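Local structure of CBS domain protein (2EF7) at residues E3-Y9 with I80-I86; M10-S16 with L110-I114; I98-P102 with I113-R117. The protein is of unknown function but carries a pair of CBS domains, a module that in relatives often binds adenosine nucleotides and regulates partner proteins. All coordinates share one frame; numbering follows the deposited sequence.

Overall arrangement
Contacts 1 and 2 lay the N-terminal segment of a CBS pair on the second CBS domain, and contact 3 is part of the hairpin within it. The first two lie near the surface, tying consecutive pieces of that segment to the sheet of strands 80-81, 100-104 and 110-115, whereas contact 3 is partly buried. Contact 1 works with irregular backbone bonds and a long ion pair; the contact's centre lies about 15 Å from the centre of the chain. Contact 2 has one antiparallel bridge and apolar side chains, and contact 3 regular strand pairing. I113 and I114 belong to both contacts 2 and 3, and I114 also meets Y9 and V6 of contact 1.

Contact 1. Residues E3-Y9 with I80-I86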
# COMPACT_ATOMS: atom_id res chain seq x y z
N GLU A 3 -22.75 8.09 1.93
CA GLU A 3 -21.37 8.47 2.16
C GLU A 3 -20.82 7.80 3.42
O GLU A 3 -21.53 7.66 4.41
CB GLU A 3 -21.25 9.99 2.33
CG GLU A 3 -21.52 10.80 1.06
CD GLU A 3 -21.53 12.31 1.32
OE1 GLU A 3 -22.30 12.74 2.21
OE2 GLU A 3 -20.78 13.04 0.64
N GLU A 4 -19.57 7.35 3.37
CA GLU A 4 -18.92 6.76 4.54
C GLU A 4 -18.56 7.99 5.36
O GLU A 4 -18.37 9.06 4.78
CB GLU A 4 -17.64 6.04 4.14
CG GLU A 4 -17.83 4.83 3.25
CD GLU A 4 -18.26 3.62 4.04
OE1 GLU A 4 -19.19 3.75 4.86
OE2 GLU A 4 -17.66 2.54 3.83
N ILE A 5 -18.45 7.87 6.68
CA ILE A 5 -18.09 9.04 7.48
C ILE A 5 -16.80 8.83 8.27
O ILE A 5 -16.47 7.71 8.65
CB ILE A 5 -19.23 9.44 8.46
CG1 ILE A 5 -19.42 8.37 9.54
CG2 ILE A 5 -20.53 9.65 7.69
CD1 ILE A 5 -20.34 8.82 10.67
N VAL A 6 -16.07 9.92 8.49
CA VAL A 6 -14.80 9.93 9.22
C VAL A 6 -14.77 9.03 10.46
O VAL A 6 -13.86 8.22 10.63
CB VAL A 6 -14.44 11.38 9.63
CG1 VAL A 6 -13.21 11.40 10.52
CG2 VAL A 6 -14.21 12.22 8.38
N LYS A 7 -15.77 9.18 11.31
CA LYS A 7 -15.92 8.42 12.54
C LYS A 7 -15.66 6.92 12.39
O LYS A 7 -15.01 6.30 13.24
CB LYS A 7 -17.33 8.67 13.10
CG LYS A 7 -17.64 8.03 14.44
CD LYS A 7 -19.08 8.32 14.85
CE LYS A 7 -19.42 7.71 16.20
NZ LYS A 7 -18.61 8.31 17.29
N GLU A 8 -16.14 6.32 11.30
CA GLU A 8 -15.96 4.88 11.09
C GLU A 8 -14.59 4.47 10.57
O GLU A 8 -14.27 3.27 10.52
CB GLU A 8 -17.02 4.34 10.12
CG GLU A 8 -18.45 4.43 10.67
CD GLU A 8 -18.58 3.77 12.04
OE1 GLU A 8 -18.94 4.48 13.02
OE2 GLU A 8 -18.31 2.54 12.13
N TYR A 9 -13.75 5.44 10.19
CA TYR A 9 -12.43 5.09 9.66
C TYR A 9 -11.25 5.72 10.37
O TYR A 9 -10.10 5.38 10.08
CB TYR A 9 -12.37 5.44 8.17
CG TYR A 9 -13.18 4.49 7.32
CD1 TYR A 9 -12.60 3.34 6.80
CD2 TYR A 9 -14.54 4.69 7.13
CE1 TYR A 9 -13.35 2.41 6.10
CE2 TYR A 9 -15.31 3.76 6.44
CZ TYR A 9 -14.71 2.62 5.93
OH TYR A 9 -15.46 1.70 5.25
N ILE A 80 -11.20 18.14 11.24
CA ILE A 80 -12.39 17.68 10.54
C ILE A 80 -13.33 17.02 11.57
O ILE A 80 -12.87 16.32 12.47
CB ILE A 80 -12.04 16.65 9.44
CG1 ILE A 80 -13.28 16.35 8.59
CG2 ILE A 80 -11.47 15.38 10.06
CD1 ILE A 80 -13.60 17.46 7.59
N ARG A 81 -14.63 17.27 11.46
CA ARG A 81 -15.59 16.67 12.39
C ARG A 81 -15.75 15.18 12.11
O ARG A 81 -15.66 14.74 10.97
CB ARG A 81 -16.95 17.37 12.28
CG ARG A 81 -16.93 18.82 12.69
CD ARG A 81 -18.34 19.35 12.90
NE ARG A 81 -18.33 20.67 13.52
CZ ARG A 81 -19.42 21.31 13.92
NH1 ARG A 81 -20.62 20.76 13.77
NH2 ARG A 81 -19.32 22.52 14.48
N GLU A 82 -16.00 14.40 13.16
CA GLU A 82 -16.16 12.96 13.01
C GLU A 82 -17.41 12.59 12.22
O GLU A 82 -17.49 11.51 11.64
CB GLU A 82 -16.21 12.28 14.39
CG GLU A 82 -17.21 12.89 15.35
CD GLU A 82 -17.27 12.14 16.68
OE1 GLU A 82 -16.37 11.31 16.93
OE2 GLU A 82 -18.21 12.38 17.46
N ASP A 83 -18.39 13.50 12.20
CA ASP A 83 -19.62 13.25 11.45
C ASP A 83 -19.45 13.58 9.98
O ASP A 83 -20.37 13.38 9.20
CB ASP A 83 -20.79 14.07 12.01
CG ASP A 83 -21.31 13.52 13.33
OD1 ASP A 83 -21.22 12.29 13.54
OD2 ASP A 83 -21.82 14.32 14.14
N SER A 84 -18.29 14.09 9.60
CA SER A 84 -18.04 14.46 8.20
C SER A 84 -17.92 13.27 7.26
O SER A 84 -17.44 12.20 7.65
CB SER A 84 -16.74 15.24 8.05
OG SER A 84 -16.75 16.43 8.82
N PRO A 85 -18.36 13.45 6.00
CA PRO A 85 -18.27 12.37 5.02
C PRO A 85 -16.77 12.22 4.71
O PRO A 85 -16.01 13.17 4.82
CB PRO A 85 -19.03 12.93 3.82
CG PRO A 85 -20.03 13.86 4.44
CD PRO A 85 -19.20 14.55 5.51
N ILE A 86 -16.37 11.01 4.33
CA ILE A 86 -14.99 10.71 4.00
C ILE A 86 -14.36 11.71 3.03
O ILE A 86 -13.27 12.21 3.25
CB ILE A 86 -14.89 9.30 3.38
CG1 ILE A 86 -15.28 8.26 4.43
CG2 ILE A 86 -13.48 9.04 2.83
CD1 ILE A 86 -14.35 8.23 5.62
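V6 lies against the bend of 80-86 with CG2 3.3 Å from S84 O, its CB and methyls also near the carbonyl oxygens of R81 and E82. V6 N donates to S84 O at 2.8 Å, nearly in line with the carbonyl, while K7 N reaches E82 O on an in-plane lone pair. The side chains of K7 and E82 then run alongside each other in the same direction and end in a long salt bridge, NZ to OE1 3.8 Å. The N-terminal segment thus clasps the type I turn R81-S84 of the second CBS domain, just before helix 86-96, with a single backbone bridge between I5 and P85. S84 OG and S84 N approach R81 O from the same face, which steadies the turn. I86 N donates to E4 O, 33° from the carbonyl plane, and I86 CG1 lies 3.3 Å from E4 CB. With CG1 set anti to its carbonyl carbon (chi1 -66°), I86 carries CD1 to the Y9 ring, 3.9 Å from CD2, the two side chains crossing at about a right angle. Earlier in the segment, the E3 carboxylate lies obliquely across the P85 ring, OE1 3.4 Å from CG.

Contact 2. Residues M10-S16 with L110-I114; sequences MKTQVIS and LKGII
V14 has CG1 anti to its carbonyl carbon and CG2 between the backbone N and that carbon (chi1 -60°), a setting that sends its two methyls to different neighbours on strand 110-115. CG1 meets I113 CG1 at 3.6 Å, the side chains crossing at about a right angle, and CG2 rests 4.0 Å from L110 CD2. With only an alanine at V14, both methyl contacts would go, and a gap would probably open between the loop and the side chains of L110 and I113. L110 places its CG anti to the backbone N (chi1 -177°), and its CD2 also lies against S16 CB at 3.8 Å.

The backbones join at a single antiparallel, hydrogen-bonded pair, K11 with I113. K11 N donates to I113 O at 2.7 Å, tilted 24° from the carbonyl plane, and I113 N returns a bond to K11 O at 2.9 Å, this one in the plane. Beside the pair, the extended selenomethionine M10 passes its SE 4.1 Å from G112 CA and carries its CE on toward K111. G112, which has no side chain, lets K11 O and the M10 side chain lie close over its CA. I114 CD1 sits 3.7 Å from M10 N.

K111 and G112 form a classic beta bulge opposite V103 of strand 100-104, the inner neighbour of strand 110-115. From the other CBS domain, strand 37-42 adds I39 and V41 against L110 and I39 against I113, while I15 packs on helix 23-33, so that segment 10-16, ending at the start of strand 16-18, lies between the two CBS domains.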
# COMPACT_ATOMS: atom_id res chain seq x y z
N MSE A 10 -11.53 6.62 11.31
CA MSE A 10 -10.47 7.29 12.05
C MSE A 10 -9.85 6.36 13.09
O MSE A 10 -10.46 5.41 13.54
CB MSE A 10 -11.04 8.51 12.78
CG MSE A 10 -11.98 8.15 13.92
SE MSE A 10 -12.69 9.70 14.82
CE MSE A 10 -13.87 8.83 16.09
N LYS A 11 -8.60 6.65 13.44
CA LYS A 11 -7.92 5.88 14.46
C LYS A 11 -8.30 6.59 15.75
O LYS A 11 -8.09 7.80 15.88
CB LYS A 11 -6.41 5.94 14.24
CG LYS A 11 -5.58 5.41 15.38
CD LYS A 11 -4.11 5.71 15.14
CE LYS A 11 -3.26 5.46 16.39
NZ LYS A 11 -1.83 5.83 16.17
N THR A 12 -8.88 5.86 16.68
CA THR A 12 -9.28 6.43 17.96
C THR A 12 -8.22 6.15 19.02
O THR A 12 -7.19 5.54 18.75
CB THR A 12 -10.61 5.85 18.42
OG1 THR A 12 -10.49 4.43 18.50
CG2 THR A 12 -11.72 6.21 17.44
N GLN A 13 -8.50 6.58 20.25
CA GLN A 13 -7.56 6.36 21.35
C GLN A 13 -6.19 6.94 21.00
O GLN A 13 -5.16 6.28 21.19
CB GLN A 13 -7.40 4.86 21.63
CG GLN A 13 -8.71 4.08 21.70
CD GLN A 13 -9.62 4.59 22.80
OE1 GLN A 13 -9.26 4.60 23.97
NE2 GLN A 13 -10.82 5.03 22.41
N VAL A 14 -6.16 8.16 20.46
CA VAL A 14 -4.88 8.77 20.11
C VAL A 14 -4.31 9.41 21.36
O VAL A 14 -5.05 9.68 22.30
CB VAL A 14 -5.05 9.84 19.01
CG1 VAL A 14 -5.63 9.20 17.76
CG2 VAL A 14 -5.95 10.96 19.51
N ILE A 15 -3.01 9.65 21.38
CA ILE A 15 -2.38 10.25 22.54
C ILE A 15 -2.18 11.74 22.37
O ILE A 15 -1.69 12.19 21.33
CB ILE A 15 -1.01 9.60 22.82
CG1 ILE A 15 -1.19 8.09 23.02
CG2 ILE A 15 -0.37 10.25 24.04
CD1 ILE A 15 -2.09 7.73 24.19
N SER A 16 -2.54 12.51 23.39
CA SER A 16 -2.38 13.95 23.35
C SER A 16 -1.72 14.46 24.62
O SER A 16 -1.73 13.79 25.64
CB SER A 16 -3.74 14.63 23.22
OG SER A 16 -4.50 14.45 24.40
N LEU A 110 -10.98 16.66 20.74
CA LEU A 110 -10.25 15.61 20.04
C LEU A 110 -10.90 14.23 20.22
O LEU A 110 -11.22 13.84 21.35
CB LEU A 110 -8.80 15.58 20.54
CG LEU A 110 -7.81 14.60 19.90
CD1 LEU A 110 -7.66 14.89 18.40
CD2 LEU A 110 -6.47 14.75 20.61
N LYS A 111 -11.10 13.52 19.11
CA LYS A 111 -11.70 12.19 19.14
C LYS A 111 -10.85 11.14 18.42
O LYS A 111 -10.95 9.95 18.71
CB LYS A 111 -13.10 12.21 18.48
CG LYS A 111 -14.17 12.92 19.30
CD LYS A 111 -14.54 12.10 20.52
CE LYS A 111 -15.38 12.90 21.50
NZ LYS A 111 -15.71 12.09 22.71
N GLY A 112 -10.02 11.59 17.48
CA GLY A 112 -9.18 10.66 16.75
C GLY A 112 -8.33 11.33 15.68
O GLY A 112 -8.23 12.56 15.64
N ILE A 113 -7.74 10.51 14.82
CA ILE A 113 -6.89 10.95 13.72
C ILE A 113 -7.27 10.15 12.48
O ILE A 113 -7.40 8.93 12.56
CB ILE A 113 -5.39 10.68 14.01
CG1 ILE A 113 -4.91 11.55 15.17
CG2 ILE A 113 -4.55 10.94 12.77
CD1 ILE A 113 -5.05 13.02 14.90
N ILE A 114 -7.45 10.84 11.35
CA ILE A 114 -7.81 10.19 10.08
C ILE A 114 -6.69 10.49 9.08
O ILE A 114 -6.22 11.62 8.99
CB ILE A 114 -9.17 10.72 9.51
CG1 ILE A 114 -9.56 9.95 8.25
CG2 ILE A 114 -9.08 12.20 9.17
CD1 ILE A 114 -10.55 8.85 8.49

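Contact 3. Residues I98-P102 with I113-R117; sequences IRHLP and IISIR
The antiparallel hairpin of strands 100-104 and 110-115, followed directly by helix 116-126, belongs to the second CBS domain, and its open end is where H100, L101 and P102 pair with S115, I114 and I113. L101 and I114 form the hydrogen-bonded pair: L101 N donates to I114 O at 2.9 Å and I114 N to L101 O at 3.1 Å, the latter nearly straight at 171°. The flanking pairs, H100 with S115 and P102 with I113, are non-hydrogen-bonded. Beyond them I116 N, at the start of the helix, donates to R99 O at 3.0 Å, extending the hairpin's bonding into the first helical turn.

Side chains alternate between the faces of the sheet. On one face L101 CB touches I114 CG2 at 3.8 Å, beneath L92 and M93 of helix 86-96. On the other, I113 crosses P102 obliquely; CG1 stands anti to the carbonyl carbon (chi1 -67°), and CD1 is thereby carried to within 3.4 Å of P102 CA. On that same face, the H100 ring approaches S115 with CD2 3.4 Å from CB, while its ND1 is hydrogen-bonded to the backbone O of E132 of the second subunit. S115 takes the N-cap position of helix 116-126, its OG accepting a weak bond from R117 N.

One face is thus apolar, L101 and I114 under helix 86-96; the other mixes the apolar I113-P102 contact with polar H100 and S115. The second subunit probably fixes the imidazole's rotation, and its M130 and I123 pack on R99 and I116, placing this hairpin end at the subunit interface.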
# COMPACT_ATOMS: atom_id res chain seq x y z
N ILE A 98 -1.83 17.88 3.23
CA ILE A 98 -1.43 17.10 4.40
C ILE A 98 -2.06 15.70 4.40
O ILE A 98 -3.16 15.50 3.89
CB ILE A 98 -1.79 17.83 5.72
CG1 ILE A 98 -3.27 18.24 5.71
CG2 ILE A 98 -0.89 19.05 5.90
CD1 ILE A 98 -3.69 19.01 6.95
N ARG A 99 -1.34 14.74 4.98
CA ARG A 99 -1.74 13.34 5.03
C ARG A 99 -2.53 12.90 6.26
O ARG A 99 -3.11 11.83 6.26
CB ARG A 99 -0.49 12.45 4.91
CG ARG A 99 0.29 12.70 3.62
CD ARG A 99 1.65 12.03 3.59
NE ARG A 99 2.40 12.46 2.41
CZ ARG A 99 3.64 12.09 2.12
NH1 ARG A 99 4.30 11.27 2.92
NH2 ARG A 99 4.23 12.55 1.01
N HIS A 100 -2.55 13.72 7.30
CA HIS A 100 -3.27 13.37 8.51
C HIS A 100 -4.08 14.55 9.02
O HIS A 100 -3.70 15.71 8.84
CB HIS A 100 -2.31 12.91 9.62
CG HIS A 100 -1.41 11.79 9.22
ND1 HIS A 100 -0.23 12.00 8.53
CD2 HIS A 100 -1.52 10.45 9.37
CE1 HIS A 100 0.34 10.84 8.28
NE2 HIS A 100 -0.42 9.88 8.78
N LEU A 101 -5.20 14.26 9.67
CA LEU A 101 -6.07 15.30 10.21
C LEU A 101 -6.65 14.94 11.57
O LEU A 101 -7.21 13.86 11.74
CB LEU A 101 -7.24 15.57 9.27
CG LEU A 101 -7.08 16.52 8.09
CD1 LEU A 101 -8.38 16.53 7.30
CD2 LEU A 101 -6.75 17.90 8.60
N PRO A 102 -6.49 15.83 12.56
CA PRO A 102 -7.06 15.53 13.87
C PRO A 102 -8.58 15.53 13.66
O PRO A 102 -9.09 16.30 12.83
CB PRO A 102 -6.62 16.72 14.71
CG PRO A 102 -5.34 17.11 14.09
CD PRO A 102 -5.62 17.00 12.62
N ILE A 113 -7.74 10.51 14.82
CA ILE A 113 -6.89 10.95 13.72
C ILE A 113 -7.27 10.15 12.48
O ILE A 113 -7.40 8.93 12.56
CB ILE A 113 -5.39 10.68 14.01
CG1 ILE A 113 -4.91 11.55 15.17
CG2 ILE A 113 -4.55 10.94 12.77
CD1 ILE A 113 -5.05 13.02 14.90
N ILE A 114 -7.45 10.84 11.35
CA ILE A 114 -7.81 10.19 10.08
C ILE A 114 -6.69 10.49 9.08
O ILE A 114 -6.22 11.62 8.99
CB ILE A 114 -9.17 10.72 9.51
CG1 ILE A 114 -9.56 9.95 8.25
CG2 ILE A 114 -9.08 12.20 9.17
CD1 ILE A 114 -10.55 8.85 8.49
N SER A 115 -6.27 9.47 8.33
CA SER A 115 -5.20 9.66 7.36
C SER A 115 -5.65 9.35 5.94
O SER A 115 -6.67 8.70 5.72
CB SER A 115 -4.01 8.76 7.70
OG SER A 115 -4.30 7.42 7.35
N ILE A 116 -4.86 9.82 4.98
CA ILE A 116 -5.16 9.60 3.58
C ILE A 116 -5.31 8.11 3.28
O ILE A 116 -6.09 7.73 2.40
CB ILE A 116 -4.05 10.21 2.68
CG1 ILE A 116 -4.48 10.14 1.22
CG2 ILE A 116 -2.73 9.48 2.92
CD1 ILE A 116 -5.70 10.98 0.91
N ARG A 117 -4.59 7.27 4.00
CA ARG A 117 -4.69 5.83 3.79
C ARG A 117 -6.03 5.32 4.28
O ARG A 117 -6.58 4.35 3.74
CB ARG A 117 -3.57 5.07 4.50
CG ARG A 117 -2.17 5.36 3.98
CD ARG A 117 -2.10 5.29 2.46
NE ARG A 117 -0.73 5.41 1.97
CZ ARG A 117 -0.40 5.79 0.73
NH1 ARG A 117 -1.35 6.09 -0.15
NH2 ARG A 117 0.87 5.86 0.38